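Local structure of interleukin 22 (Danio rerio, 4O6K) at residues A[11-16]-A[132-137]; A[17-22]-A[73-78]; A[48-53]-A[99-104]. The protein is a helical cytokine of the interleukin-10 family that probably signals through a cell-surface receptor to epithelial tissues, as human interleukin 22 does. All blocks are in the same frame, centred on the assembly; numbering follows the deposited sequence.

Interaction 1: residues A[11-16]-A[132-137]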
loop_
_atom_site.group_PDB
_atom_site.type_symbol
_atom_site.label_atom_id
_atom_site.label_comp_id
_atom_site.label_asym_id
_atom_site.label_seq_id
_atom_site.Cartn_x
_atom_site.Cartn_y
_atom_site.Cartn_z
ATOM N N ALA A 11 11.433 -7.885 -8.838
ATOM C CA ALA A 11 12.246 -7.686 -7.641
ATOM C C ALA A 11 11.447 -7.035 -6.514
ATOM O O ALA A 11 11.581 -7.414 -5.350
ATOM C CB ALA A 11 13.473 -6.847 -7.970
ATOM N N THR A 12 10.620 -6.054 -6.863
ATOM C CA THR A 12 9.777 -5.381 -5.880
ATOM C C THR A 12 8.715 -6.322 -5.324
ATOM O O THR A 12 8.463 -6.342 -4.119
ATOM C CB THR A 12 9.077 -4.143 -6.474
ATOM O OG1 THR A 12 8.253 -4.538 -7.577
ATOM C CG2 THR A 12 10.100 -3.133 -6.950
ATOM N N TRP A 13 8.093 -7.090 -6.213
ATOM C CA TRP A 13 7.099 -8.084 -5.821
ATOM C C TRP A 13 7.666 -9.075 -4.807
ATOM O O TRP A 13 7.032 -9.370 -3.793
ATOM C CB TRP A 13 6.583 -8.839 -7.046
ATOM C CG TRP A 13 5.622 -8.052 -7.889
ATOM C CD1 TRP A 13 5.909 -7.368 -9.036
ATOM C CD2 TRP A 13 4.222 -7.861 -7.649
ATOM N NE1 TRP A 13 4.774 -6.771 -9.527
ATOM C CE2 TRP A 13 3.725 -7.056 -8.694
ATOM C CE3 TRP A 13 3.341 -8.296 -6.653
ATOM C CZ2 TRP A 13 2.386 -6.676 -8.771
ATOM C CZ3 TRP A 13 2.011 -7.917 -6.733
ATOM C CH2 TRP A 13 1.548 -7.116 -7.783
ATOM N N ASN A 14 8.856 -9.592 -5.095
ATOM C CA ASN A 14 9.538 -10.504 -4.181
ATOM C C ASN A 14 9.775 -9.891 -2.807
ATOM O O ASN A 14 9.530 -10.531 -1.784
ATOM C CB ASN A 14 10.871 -10.957 -4.773
ATOM C CG ASN A 14 11.651 -11.847 -3.826
ATOM O OD1 ASN A 14 11.270 -12.989 -3.573
ATOM N ND2 ASN A 14 12.754 -11.327 -3.301
ATOM N N ASP A 15 10.262 -8.653 -2.793
ATOM C CA ASP A 15 10.504 -7.933 -1.548
ATOM C C ASP A 15 9.221 -7.783 -0.738
ATOM O O ASP A 15 9.228 -7.930 0.484
ATOM C CB ASP A 15 11.105 -6.555 -1.834
ATOM C CG ASP A 15 12.574 -6.623 -2.202
ATOM O OD1 ASP A 15 13.198 -7.680 -1.970
ATOM O OD2 ASP A 15 13.104 -5.619 -2.722
ATOM N N LEU A 16 8.125 -7.484 -1.428
ATOM C CA LEU A 16 6.824 -7.344 -0.784
ATOM C C LEU A 16 6.321 -8.674 -0.237
ATOM O O LEU A 16 5.732 -8.728 0.843
ATOM C CB LEU A 16 5.810 -6.755 -1.762
ATOM C CG LEU A 16 6.073 -5.292 -2.119
ATOM C CD1 LEU A 16 5.177 -4.853 -3.250
ATOM C CD2 LEU A 16 5.867 -4.410 -0.901
ATOM N N THR A 132 -0.785 -6.736 -1.150
ATOM C CA THR A 132 -2.147 -6.653 -1.672
ATOM C C THR A 132 -2.438 -5.278 -2.281
ATOM O O THR A 132 -3.090 -5.171 -3.321
ATOM C CB THR A 132 -3.184 -6.955 -0.568
ATOM O OG1 THR A 132 -2.985 -8.287 -0.077
ATOM C CG2 THR A 132 -4.605 -6.824 -1.103
ATOM N N LEU A 133 -1.948 -4.230 -1.624
ATOM C CA LEU A 133 -2.101 -2.865 -2.122
ATOM C C LEU A 133 -1.405 -2.705 -3.471
ATOM O O LEU A 133 -1.922 -2.052 -4.376
ATOM C CB LEU A 133 -1.543 -1.861 -1.111
ATOM C CG LEU A 133 -1.602 -0.374 -1.472
ATOM C CD1 LEU A 133 -3.028 0.057 -1.798
ATOM C CD2 LEU A 133 -1.032 0.464 -0.341
ATOM N N TYR A 134 -0.226 -3.308 -3.588
ATOM C CA TYR A 134 0.555 -3.289 -4.821
ATOM C C TYR A 134 -0.217 -3.948 -5.957
ATOM O O TYR A 134 -0.178 -3.495 -7.101
ATOM C CB TYR A 134 1.887 -4.007 -4.606
ATOM C CG TYR A 134 3.040 -3.467 -5.418
ATOM C CD1 TYR A 134 3.518 -2.181 -5.210
ATOM C CD2 TYR A 134 3.675 -4.257 -6.368
ATOM C CE1 TYR A 134 4.580 -1.689 -5.941
ATOM C CE2 TYR A 134 4.742 -3.774 -7.101
ATOM C CZ TYR A 134 5.189 -2.487 -6.882
ATOM O OH TYR A 134 6.249 -1.995 -7.607
ATOM N N HIS A 135 -0.920 -5.023 -5.618
ATOM C CA HIS A 135 -1.775 -5.738 -6.555
ATOM C C HIS A 135 -2.936 -4.870 -7.036
ATOM O O HIS A 135 -3.283 -4.882 -8.218
ATOM C CB HIS A 135 -2.295 -7.018 -5.893
ATOM C CG HIS A 135 -3.621 -7.480 -6.411
ATOM N ND1 HIS A 135 -3.856 -7.745 -7.743
ATOM C CD2 HIS A 135 -4.786 -7.727 -5.767
ATOM C CE1 HIS A 135 -5.109 -8.132 -7.898
ATOM N NE2 HIS A 135 -5.696 -8.130 -6.714
ATOM N N TYR A 136 -3.532 -4.122 -6.113
ATOM C CA TYR A 136 -4.607 -3.192 -6.447
ATOM C C TYR A 136 -4.121 -2.132 -7.430
ATOM O O TYR A 136 -4.787 -1.831 -8.421
ATOM C CB TYR A 136 -5.160 -2.529 -5.185
ATOM C CG TYR A 136 -5.940 -3.467 -4.290
ATOM C CD1 TYR A 136 -6.257 -4.755 -4.706
ATOM C CD2 TYR A 136 -6.362 -3.064 -3.031
ATOM C CE1 TYR A 136 -6.969 -5.614 -3.892
ATOM C CE2 TYR A 136 -7.075 -3.916 -2.210
ATOM C CZ TYR A 136 -7.376 -5.189 -2.645
ATOM O OH TYR A 136 -8.085 -6.040 -1.831
ATOM N N LEU A 137 -2.954 -1.569 -7.137
ATOM C CA LEU A 137 -2.324 -0.580 -8.002
ATOM C C LEU A 137 -2.005 -1.170 -9.370
ATOM O O LEU A 137 -2.279 -0.554 -10.397
ATOM C CB LEU A 137 -1.052 -0.037 -7.351
ATOM C CG LEU A 137 -1.281 0.783 -6.081
ATOM C CD1 LEU A 137 0.019 0.976 -5.321
ATOM C CD2 LEU A 137 -1.906 2.124 -6.429
#

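Interaction 2: residues A[17-22]-A[73-78]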
loop_
_atom_site.group_PDB
_atom_site.type_symbol
_atom_site.label_atom_id
_atom_site.label_comp_id
_atom_site.label_asym_id
_atom_site.label_seq_id
_atom_site.Cartn_x
_atom_site.Cartn_y
_atom_site.Cartn_z
ATOM N N ALA A 17 6.550 -9.742 -0.993
ATOM C CA ALA A 17 6.211 -11.087 -0.545
ATOM C C ALA A 17 7.039 -11.459 0.680
ATOM O O ALA A 17 6.538 -12.084 1.616
ATOM C CB ALA A 17 6.427 -12.094 -1.661
ATOM N N ALA A 18 8.313 -11.139 0.622
ATOM C CA ALA A 18 9.214 -11.316 1.737
ATOM C C ALA A 18 8.665 -10.569 2.971
ATOM O O ALA A 18 8.573 -11.127 4.007
ATOM C CB ALA A 18 10.626 -10.887 1.370
ATOM N N MET A 19 8.276 -9.323 2.801
ATOM C CA MET A 19 7.736 -8.558 3.890
ATOM C C MET A 19 6.522 -9.228 4.501
ATOM O O MET A 19 6.444 -9.325 5.665
ATOM C CB MET A 19 7.354 -7.141 3.492
ATOM C CG MET A 19 8.457 -6.142 3.466
ATOM S SD MET A 19 7.684 -4.551 3.375
ATOM C CE MET A 19 8.038 -4.023 4.966
ATOM N N THR A 20 5.612 -9.680 3.670
ATOM C CA THR A 20 4.408 -10.360 4.069
ATOM C C THR A 20 4.662 -11.610 4.878
ATOM O O THR A 20 4.108 -11.773 5.905
ATOM C CB THR A 20 3.497 -10.676 2.858
ATOM O OG1 THR A 20 3.083 -9.464 2.254
ATOM C CG2 THR A 20 2.312 -11.409 3.275
ATOM N N ASP A 21 5.565 -12.435 4.404
ATOM C CA ASP A 21 5.922 -13.687 5.060
ATOM C C ASP A 21 6.465 -13.433 6.464
ATOM O O ASP A 21 6.146 -14.158 7.405
ATOM C CB ASP A 21 6.952 -14.459 4.234
ATOM C CG ASP A 21 7.141 -15.882 4.722
ATOM O OD1 ASP A 21 6.166 -16.467 5.234
ATOM O OD2 ASP A 21 8.266 -16.412 4.599
ATOM N N THR A 22 7.245 -12.391 6.622
ATOM C CA THR A 22 7.837 -12.003 7.892
ATOM C C THR A 22 6.768 -11.495 8.853
ATOM O O THR A 22 6.628 -11.978 9.891
ATOM C CB THR A 22 8.950 -10.920 7.692
ATOM O OG1 THR A 22 10.025 -11.453 6.976
ATOM C CG2 THR A 22 9.454 -10.415 8.951
ATOM N N TYR A 73 12.782 -6.002 9.082
ATOM C CA TYR A 73 12.498 -5.955 7.656
ATOM C C TYR A 73 13.654 -5.286 6.934
ATOM O O TYR A 73 13.602 -4.091 6.658
ATOM C CB TYR A 73 11.203 -5.188 7.375
ATOM C CG TYR A 73 9.976 -5.706 8.095
ATOM C CD1 TYR A 73 9.289 -6.824 7.638
ATOM C CD2 TYR A 73 9.491 -5.055 9.222
ATOM C CE1 TYR A 73 8.162 -7.287 8.296
ATOM C CE2 TYR A 73 8.369 -5.508 9.884
ATOM C CZ TYR A 73 7.707 -6.624 9.418
ATOM O OH TYR A 73 6.588 -7.074 10.079
ATOM N N PRO A 74 14.712 -6.054 6.633
ATOM C CA PRO A 74 15.895 -5.495 5.970
ATOM C C PRO A 74 15.571 -4.834 4.632
ATOM O O PRO A 74 16.328 -3.980 4.173
ATOM C CB PRO A 74 16.789 -6.722 5.762
ATOM C CG PRO A 74 16.372 -7.672 6.832
ATOM C CD PRO A 74 14.889 -7.479 6.963
ATOM N N MET A 75 14.459 -5.227 4.020
ATOM C CA MET A 75 14.077 -4.705 2.715
ATOM C C MET A 75 13.165 -3.474 2.774
ATOM O O MET A 75 12.931 -2.834 1.750
ATOM C CB MET A 75 13.385 -5.801 1.900
ATOM C CG MET A 75 12.013 -6.181 2.426
ATOM S SD MET A 75 12.048 -7.017 4.025
ATOM C CE MET A 75 12.755 -8.596 3.564
ATOM N N ILE A 76 12.656 -3.144 3.961
ATOM C CA ILE A 76 11.614 -2.118 4.087
ATOM C C ILE A 76 12.066 -0.743 3.587
ATOM O O ILE A 76 11.258 0.033 3.075
ATOM C CB ILE A 76 11.110 -1.989 5.552
ATOM C CG1 ILE A 76 9.796 -1.205 5.601
ATOM C CG2 ILE A 76 12.155 -1.340 6.453
ATOM C CD1 ILE A 76 9.162 -1.160 6.973
ATOM N N ARG A 77 13.356 -0.451 3.724
ATOM C CA ARG A 77 13.908 0.819 3.269
ATOM C C ARG A 77 13.851 0.921 1.749
ATOM O O ARG A 77 13.419 1.937 1.204
ATOM C CB ARG A 77 15.342 0.992 3.774
ATOM C CG ARG A 77 16.030 2.255 3.285
ATOM C CD ARG A 77 17.522 2.197 3.570
ATOM N NE ARG A 77 18.198 1.177 2.774
ATOM C CZ ARG A 77 18.738 1.390 1.579
ATOM N NH1 ARG A 77 18.680 2.594 1.026
ATOM N NH2 ARG A 77 19.333 0.396 0.935
ATOM N N ASN A 78 14.287 -0.134 1.071
ATOM C CA ASN A 78 14.268 -0.163 -0.385
ATOM C C ASN A 78 12.846 -0.215 -0.929
ATOM O O ASN A 78 12.541 0.399 -1.951
ATOM C CB ASN A 78 15.068 -1.358 -0.905
ATOM C CG ASN A 78 15.500 -1.187 -2.347
ATOM O OD1 ASN A 78 16.446 -0.457 -2.641
ATOM N ND2 ASN A 78 14.805 -1.862 -3.256
#

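Interaction 3: residues A[48-53]-A[99-104]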
loop_
_atom_site.group_PDB
_atom_site.type_symbol
_atom_site.label_atom_id
_atom_site.label_comp_id
_atom_site.label_asym_id
_atom_site.label_seq_id
_atom_site.Cartn_x
_atom_site.Cartn_y
_atom_site.Cartn_z
ATOM N N CYS A 48 -7.329 3.524 -9.171
ATOM C CA CYS A 48 -5.888 3.768 -9.166
ATOM C C CYS A 48 -5.495 4.882 -8.201
ATOM O O CYS A 48 -4.650 4.689 -7.327
ATOM C CB CYS A 48 -5.393 4.108 -10.573
ATOM S SG CYS A 48 -3.608 4.421 -10.670
ATOM N N CYS A 49 -6.113 6.047 -8.362
ATOM C CA CYS A 49 -5.764 7.211 -7.556
ATOM C C CYS A 49 -6.219 7.062 -6.106
ATOM O O CYS A 49 -5.602 7.621 -5.201
ATOM C CB CYS A 49 -6.355 8.479 -8.172
ATOM S SG CYS A 49 -5.607 8.953 -9.749
ATOM N N ILE A 50 -7.302 6.319 -5.888
ATOM C CA ILE A 50 -7.755 6.028 -4.531
ATOM C C ILE A 50 -6.708 5.210 -3.783
ATOM O O ILE A 50 -6.327 5.545 -2.661
ATOM C CB ILE A 50 -9.096 5.267 -4.520
ATOM C CG1 ILE A 50 -10.243 6.195 -4.923
ATOM C CG2 ILE A 50 -9.372 4.697 -3.139
ATOM C CD1 ILE A 50 -11.544 5.473 -5.201
ATOM N N ASN A 51 -6.232 4.144 -4.418
ATOM C CA ASN A 51 -5.213 3.297 -3.815
ATOM C C ASN A 51 -3.867 4.008 -3.736
ATOM O O ASN A 51 -3.063 3.737 -2.845
ATOM C CB ASN A 51 -5.073 1.988 -4.597
ATOM C CG ASN A 51 -6.212 1.025 -4.330
ATOM O OD1 ASN A 51 -6.347 0.496 -3.227
ATOM N ND2 ASN A 51 -7.039 0.788 -5.342
ATOM N N ALA A 52 -3.627 4.921 -4.674
ATOM C CA ALA A 52 -2.405 5.714 -4.677
ATOM C C ALA A 52 -2.346 6.636 -3.467
ATOM O O ALA A 52 -1.268 6.949 -2.961
ATOM C CB ALA A 52 -2.301 6.523 -5.960
ATOM N N ARG A 53 -3.513 7.069 -3.006
ATOM C CA ARG A 53 -3.589 7.953 -1.854
ATOM C C ARG A 53 -3.329 7.142 -0.589
ATOM O O ARG A 53 -2.723 7.629 0.368
ATOM C CB ARG A 53 -4.952 8.641 -1.787
ATOM C CG ARG A 53 -4.930 9.929 -0.995
ATOM C CD ARG A 53 -4.079 10.924 -1.772
ATOM N NE ARG A 53 -3.633 12.070 -0.993
ATOM C CZ ARG A 53 -3.373 13.261 -1.524
ATOM N NH1 ARG A 53 -3.514 13.446 -2.830
ATOM N NH2 ARG A 53 -2.966 14.263 -0.757
ATOM N N SER A 99 -8.138 12.304 -0.815
ATOM C CA SER A 99 -8.231 12.344 0.610
ATOM C C SER A 99 -9.734 12.433 1.034
ATOM O O SER A 99 -10.102 11.991 2.070
ATOM C CB SER A 99 -7.345 13.421 1.194
ATOM O OG SER A 99 -6.055 13.478 0.593
ATOM N N SER A 100 -10.611 12.924 0.178
ATOM C CA SER A 100 -12.013 13.071 0.548
ATOM C C SER A 100 -12.847 11.841 0.191
ATOM O O SER A 100 -14.075 11.871 0.287
ATOM C CB SER A 100 -12.606 14.310 -0.127
ATOM O OG SER A 100 -12.587 14.180 -1.538
ATOM N N HIS A 101 -12.186 10.764 -0.225
ATOM C CA HIS A 101 -12.887 9.524 -0.547
ATOM C C HIS A 101 -13.075 8.656 0.702
ATOM O O HIS A 101 -12.176 8.568 1.539
ATOM C CB HIS A 101 -12.139 8.743 -1.631
ATOM C CG HIS A 101 -12.952 7.649 -2.250
ATOM N ND1 HIS A 101 -13.091 6.406 -1.672
ATOM C CD2 HIS A 101 -13.692 7.621 -3.384
ATOM C CE1 HIS A 101 -13.868 5.654 -2.430
ATOM N NE2 HIS A 101 -14.247 6.367 -3.475
ATOM N N PRO A 102 -14.250 8.015 0.829
ATOM C CA PRO A 102 -14.606 7.173 1.981
ATOM C C PRO A 102 -13.642 6.016 2.255
ATOM O O PRO A 102 -13.396 5.692 3.416
ATOM C CB PRO A 102 -15.979 6.611 1.597
ATOM C CG PRO A 102 -16.529 7.547 0.605
ATOM C CD PRO A 102 -15.391 8.233 -0.079
ATOM N N LEU A 103 -13.105 5.410 1.202
ATOM C CA LEU A 103 -12.241 4.242 1.352
ATOM C C LEU A 103 -10.865 4.592 1.912
ATOM O O LEU A 103 -10.288 3.819 2.676
ATOM C CB LEU A 103 -12.093 3.514 0.013
ATOM C CG LEU A 103 -13.369 2.834 -0.494
ATOM C CD1 LEU A 103 -13.156 2.230 -1.872
ATOM C CD2 LEU A 103 -13.848 1.777 0.492
ATOM N N VAL A 104 -10.350 5.761 1.591
ATOM C CA VAL A 104 -9.114 6.217 2.111
ATOM C C VAL A 104 -9.296 6.489 3.586
ATOM O O VAL A 104 -8.539 6.071 4.344
ATOM C CB VAL A 104 -8.611 7.467 1.387
ATOM C CG1 VAL A 104 -7.353 7.998 1.991
ATOM C CG2 VAL A 104 -8.419 7.198 -0.069
#

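Interaction 1: residues A[11-16]-A[132-137]
Tyr134 turns the edge of its ring to the six-membered ring of Trp13, and its CD2 stands 3.5 Å above the indole plane, over the centre. The two planes are inclined at 77° with centroids 4.9 Å apart, a T-shaped stack in which the phenol edge carries the C-H and the indole offers its pi face. At the edge of the indole, close to its plane, Trp13 CH2 reaches His135 CA at 3.8 Å, so the bicyclic ring is long enough to touch the backbone of the partner helix. One face of the Tyr134 ring receives Leu16: CD1 sits 3.6 Å from the ring centroid, 23° off the normal and displaced toward the CG side, a CH-pi contact made by a branched side chain crossing the ring at about a right angle. Trp13 CG lies anti to its carbonyl carbon, beside the backbone N. These side chains join the first and last long helices of an all-helical cytokine fold; segments 11-16 and 132-137 run roughly antiparallel, their axes 147° apart in direction and 10.9 Å apart at closest approach. That spacing is wide, and it suits large aromatic residues that can bridge it. The polar rims are satisfied by the chain just before helix 10-24: Tyr134 OH is hydrogen-bonded to Pro6 O, Trp13 NE1 to Leu7 O, and Thr12 OG1 to Ser9 O and Pro6 O. Thr12 OG1 lies 3.2 Å from Tyr134 OH, the two hydroxyls meeting around the same carbonyl. Leu83 of helix 76-93 also touches Tyr134.

Interaction 2: residues A[17-22]-A[73-78]
The turn that leads into helix 76-93 packs here against helix 10-24, with Met19 set among Tyr73, Met75 and Ile76. The two methionines slide past each other in opposite directions, Met19 CG lying 3.7 Å from Met75 CG. Beyond it the Met19 chain bends at chi3 (109°), which places CE 3.4 Å from Ile76 CG1, a tight carbon contact; an unbranched, flexible residue suits a site bounded by three different side chains. Met75 is folded at chi2 and chi3, and its CE meets Ala18 CB at 3.8 Å, where a small residue admits the methyl. A type I beta turn from Tyr73 to Ile76, closed by Ile76 N to Tyr73 O, links helix 69-72 to helix 76-93 within the helical bundle. Thr22 CG2, anti to its backbone N, touches Tyr73 CE1 at 3.4 Å, and Met19 O lies at the edge of that ring, near its plane, 3.7 Å from CE1. The Tyr73 hydroxyl continues to Asn124 OD1, a hydrogen bond to helix 119-128, whose Ile127 touches both Tyr73 and Met19. An alanine in place of Tyr73 would probably open a gap beside Thr22 CG2 and leave Asn124 without its phenol partner.

Interaction 3: residues A[48-53]-A[99-104]
Ile50 CD1 rests on one face of the His101 imidazole, 3.5 Å from the ring centroid and 18° off the normal, a CH-pi contact; its closest ring atom is NE2 at 3.3 Å. Ile50 CG2 instead meets Val104 CG2 at 4.1 Å, and Val104 CG2 also lies 3.7 Å from Ile50 O. Ile50 CG2 is anti to its backbone N while CG1 lies beside that N, so one branched aliphatic residue serves two neighbours. The contact joins helix 47-62 to the N-terminal start of helix 102-117 in the helical cytokine bundle. Farther along, Arg53 lays one face of its guanidinium over Ser99 OG, which stands 2.9 Å above the plane. The hydroxyl is instead hydrogen-bonded to Asp97 OD1, the same carboxylate oxygen that forms a long, weak ion pair with Arg53 NH1. His101 is the N-cap of helix 102-117, its ring held by a hydrogen bond from Leu103 N to ND1 (3.0 Å), nearly straight at 163° though tilted 22° from the ring plane. Pro102 CD lies over the opposite face of the imidazole. Farther out, disulfides Cys49-Cys94 and Cys48-Cys141 tie helix 47-62 to the chain after helix 76-93 and to the C-terminal end.

From the N terminus, the opening turns of helix 10-24 take part in interaction 1, which closes the widest loop by meeting helix 130-140, while its next turns meet residues 73-78 in interaction 2, nested inside that loop. Interaction 3 starts at 48-53, between the two segments of interaction 2, and ends at 99-104, beyond its second, so it crosses interaction 2 while it too is nested within interaction 1. Interactions 1 and 2 touch through Asp15 and Met75. Interactions 1 and 3 touch where Asn51 packs against Leu133, Tyr136 and Leu137, so helix 130-140 contacts both helix 10-24 and helix 47-62. Interactions 2 and 3 lie on opposite sides of the chain's centre, centres about 24 Å apart.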